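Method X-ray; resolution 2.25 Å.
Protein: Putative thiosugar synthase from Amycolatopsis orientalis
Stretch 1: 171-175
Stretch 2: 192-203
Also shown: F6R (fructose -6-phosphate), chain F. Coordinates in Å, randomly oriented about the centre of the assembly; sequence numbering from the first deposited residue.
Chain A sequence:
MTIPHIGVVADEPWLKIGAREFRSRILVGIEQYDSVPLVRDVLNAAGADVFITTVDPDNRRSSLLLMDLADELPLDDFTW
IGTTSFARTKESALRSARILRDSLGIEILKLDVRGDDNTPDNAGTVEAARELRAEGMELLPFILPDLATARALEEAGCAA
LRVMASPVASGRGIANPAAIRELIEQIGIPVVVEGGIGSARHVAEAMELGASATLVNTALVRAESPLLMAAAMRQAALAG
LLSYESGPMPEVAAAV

Stretch 1 171-175: GRGIA
Stretch 2, residues 192-203: VVEGGIGSARHV

This is a close backbone-to-backbone contact between two glycine-rich loops, fastened by one direct hydrogen bond, a histidine ring and a water that also binds fructose-6-phosphate. Stretch 1 has no regular secondary structure; stretch 2 leaves a strand at Glu194, turns through Gly195 to Ser199, and enters a helix at Ala200, with Ser199 as N-cap and His202 N bonded to Ser199 O at 3.1 Å.

The register sets Gly171 CA 3.9 Å from Gly198 CA and Gly173 CA 4.7 Å from Ile197 CA. Gly173 N donates to Gly196 O at 2.8 Å with an angle of 162°. Arg172 N lies 3.0 Å from the same Gly196 O, but its poor angle excludes a hydrogen bond; the Arg172 side chain (m, t, t, chi4 -119°) leaves with CB pointing away.

Glycine suits these turns. Gly171 (phi/psi 62/18), Gly173 (82/-145) and Gly196 (80/8) have positive phi. Gly195 (99/116) would jam a CB against the preceding carbonyl, while at Gly198 (-115/-37) an ideal CB would lie 2.7 Å from Gly171 O, a clash. At Gly173 it would fall 2.4 Å from His202 CE1. Bare Gly173 CA instead sits over one face of the His202 ring (chi1 m, chi2 -29°), 3.4 Å from the centroid of its ring atoms, a CH-pi contact. Gly171 O lies near the ring plane, 3.7 Å from His202 NE2, which is buried without a polar partner.

Ile174 (m, t) adds a looser apolar contact: its CD1 is 4.4 Å from CG1 of Val193 (t), whose CB points toward stretch 1.

The water accepts from Gly171 N (3.0 Å) and donates to Ile197 O (2.9 Å) and F6R O3P (2.7 Å). Gly196 N also donates to F6R O3P at 2.9 Å, so both loops serve the phosphate.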

# COMPACT_ATOMS: atom_id res chain seq x y z
N GLY A 171 7.54 2.18 -14.50
CA GLY A 171 6.33 2.24 -13.68
C GLY A 171 5.53 0.94 -13.59
O GLY A 171 4.35 0.96 -13.20
N ARG A 172 6.16 -0.18 -13.94
CA ARG A 172 5.47 -1.48 -14.03
C ARG A 172 5.37 -2.21 -12.69
O ARG A 172 4.68 -3.23 -12.61
CB ARG A 172 6.18 -2.38 -15.05
CG ARG A 172 5.95 -1.98 -16.51
CD ARG A 172 6.87 -2.75 -17.46
NE ARG A 172 6.64 -2.36 -18.86
CZ ARG A 172 6.24 -3.17 -19.85
NH1 ARG A 172 6.00 -4.46 -19.66
NH2 ARG A 172 6.07 -2.67 -21.07
N GLY A 173 6.05 -1.73 -11.66
CA GLY A 173 5.94 -2.33 -10.33
C GLY A 173 6.84 -3.55 -10.20
O GLY A 173 7.92 -3.60 -10.76
N ILE A 174 6.37 -4.54 -9.47
CA ILE A 174 7.19 -5.71 -9.16
C ILE A 174 6.85 -6.85 -10.12
O ILE A 174 5.79 -7.46 -10.03
CB ILE A 174 7.02 -6.13 -7.69
CG1 ILE A 174 7.28 -4.92 -6.78
CG2 ILE A 174 7.95 -7.29 -7.36
CD1 ILE A 174 7.31 -5.23 -5.29
N ALA A 175 7.76 -7.11 -11.05
CA ALA A 175 7.54 -8.08 -12.12
C ALA A 175 7.46 -9.50 -11.58
O ALA A 175 6.60 -10.27 -11.99
CB ALA A 175 8.64 -7.98 -13.17
N VAL A 192 16.73 -3.67 -0.60
CA VAL A 192 16.02 -2.48 -1.06
C VAL A 192 15.44 -2.81 -2.43
O VAL A 192 16.19 -3.18 -3.36
CB VAL A 192 16.98 -1.26 -1.19
CG1 VAL A 192 16.24 -0.04 -1.73
CG2 VAL A 192 17.64 -0.92 0.14
N VAL A 193 14.13 -2.70 -2.58
CA VAL A 193 13.49 -2.91 -3.88
C VAL A 193 13.57 -1.61 -4.70
O VAL A 193 13.34 -0.52 -4.18
CB VAL A 193 12.03 -3.40 -3.74
CG1 VAL A 193 11.32 -3.45 -5.08
CG2 VAL A 193 12.03 -4.79 -3.12
N GLU A 194 13.94 -1.74 -5.98
CA GLU A 194 14.26 -0.59 -6.80
C GLU A 194 14.07 -0.89 -8.29
O GLU A 194 14.32 -2.00 -8.75
CB GLU A 194 15.71 -0.16 -6.52
CG GLU A 194 16.24 1.01 -7.35
CD GLU A 194 17.65 1.42 -6.93
OE1 GLU A 194 18.33 2.13 -7.72
OE2 GLU A 194 18.09 1.02 -5.82
N GLY A 195 13.63 0.13 -9.03
CA GLY A 195 13.48 0.02 -10.47
C GLY A 195 12.04 -0.25 -10.88
O GLY A 195 11.48 -1.30 -10.56
N GLY A 196 11.45 0.70 -11.59
CA GLY A 196 10.12 0.51 -12.15
C GLY A 196 8.98 0.72 -11.16
O GLY A 196 7.84 0.43 -11.48
N ILE A 197 9.30 1.21 -9.96
CA ILE A 197 8.27 1.57 -9.01
C ILE A 197 7.48 2.75 -9.58
O ILE A 197 8.05 3.75 -10.03
CB ILE A 197 8.83 1.96 -7.63
CG1 ILE A 197 9.61 0.80 -7.00
CG2 ILE A 197 7.70 2.39 -6.70
CD1 ILE A 197 8.78 -0.44 -6.73
N GLY A 198 6.17 2.61 -9.54
CA GLY A 198 5.23 3.51 -10.21
C GLY A 198 4.35 4.29 -9.26
O GLY A 198 4.03 5.45 -9.52
N SER A 199 3.94 3.66 -8.16
CA SER A 199 3.03 4.29 -7.20
C SER A 199 3.13 3.67 -5.81
O SER A 199 3.86 2.69 -5.60
CB SER A 199 1.59 4.18 -7.70
OG SER A 199 1.12 2.84 -7.61
N ALA A 200 2.38 4.24 -4.87
CA ALA A 200 2.40 3.83 -3.47
C ALA A 200 2.09 2.35 -3.24
O ALA A 200 2.63 1.75 -2.31
CB ALA A 200 1.45 4.69 -2.67
N ARG A 201 1.20 1.77 -4.04
CA ARG A 201 0.85 0.37 -3.87
C ARG A 201 2.03 -0.57 -4.13
O ARG A 201 2.08 -1.64 -3.55
CB ARG A 201 -0.34 -0.03 -4.75
CG ARG A 201 -0.00 -0.28 -6.20
CD ARG A 201 -1.20 -0.88 -6.92
NE ARG A 201 -0.93 -1.14 -8.33
CZ ARG A 201 -1.18 -0.29 -9.33
NH1 ARG A 201 -0.88 -0.65 -10.57
NH2 ARG A 201 -1.73 0.90 -9.10
N HIS A 202 2.95 -0.17 -5.01
CA HIS A 202 4.15 -0.95 -5.29
C HIS A 202 5.10 -0.94 -4.08
O HIS A 202 5.74 -1.94 -3.78
CB HIS A 202 4.89 -0.41 -6.51
CG HIS A 202 4.12 -0.50 -7.80
ND1 HIS A 202 3.17 -1.47 -8.05
CD2 HIS A 202 4.20 0.24 -8.92
CE1 HIS A 202 2.68 -1.30 -9.26
NE2 HIS A 202 3.29 -0.27 -9.82
N VAL A 203 5.18 0.21 -3.41
CA VAL A 203 5.98 0.34 -2.21
C VAL A 203 5.42 -0.57 -1.12
O VAL A 203 6.16 -1.34 -0.53
CB VAL A 203 6.05 1.80 -1.72
CG1 VAL A 203 6.66 1.90 -0.33
CG2 VAL A 203 6.84 2.64 -2.70
C1 F6R F . 20.67 4.56 -8.98
C2 F6R F . 19.54 5.50 -9.29
C3 F6R F . 18.60 5.28 -10.45
C4 F6R F . 17.61 4.18 -10.05
C5 F6R F . 16.39 4.16 -10.98
C6 F6R F . 15.20 3.49 -10.31
O2 F6R F . 19.32 6.46 -8.55
O3 F6R F . 19.24 4.94 -11.68
O4 F6R F . 18.26 2.90 -10.12
O5 F6R F . 16.00 5.48 -11.36
O6 F6R F . 14.16 3.36 -11.27
P F6R F . 12.90 4.34 -11.34
O1P F6R F . 13.47 5.58 -11.97
O2P F6R F . 12.42 4.55 -9.93
O3P F6R F . 11.95 3.52 -12.16
O HOH W 1 9.28 3.72 -12.65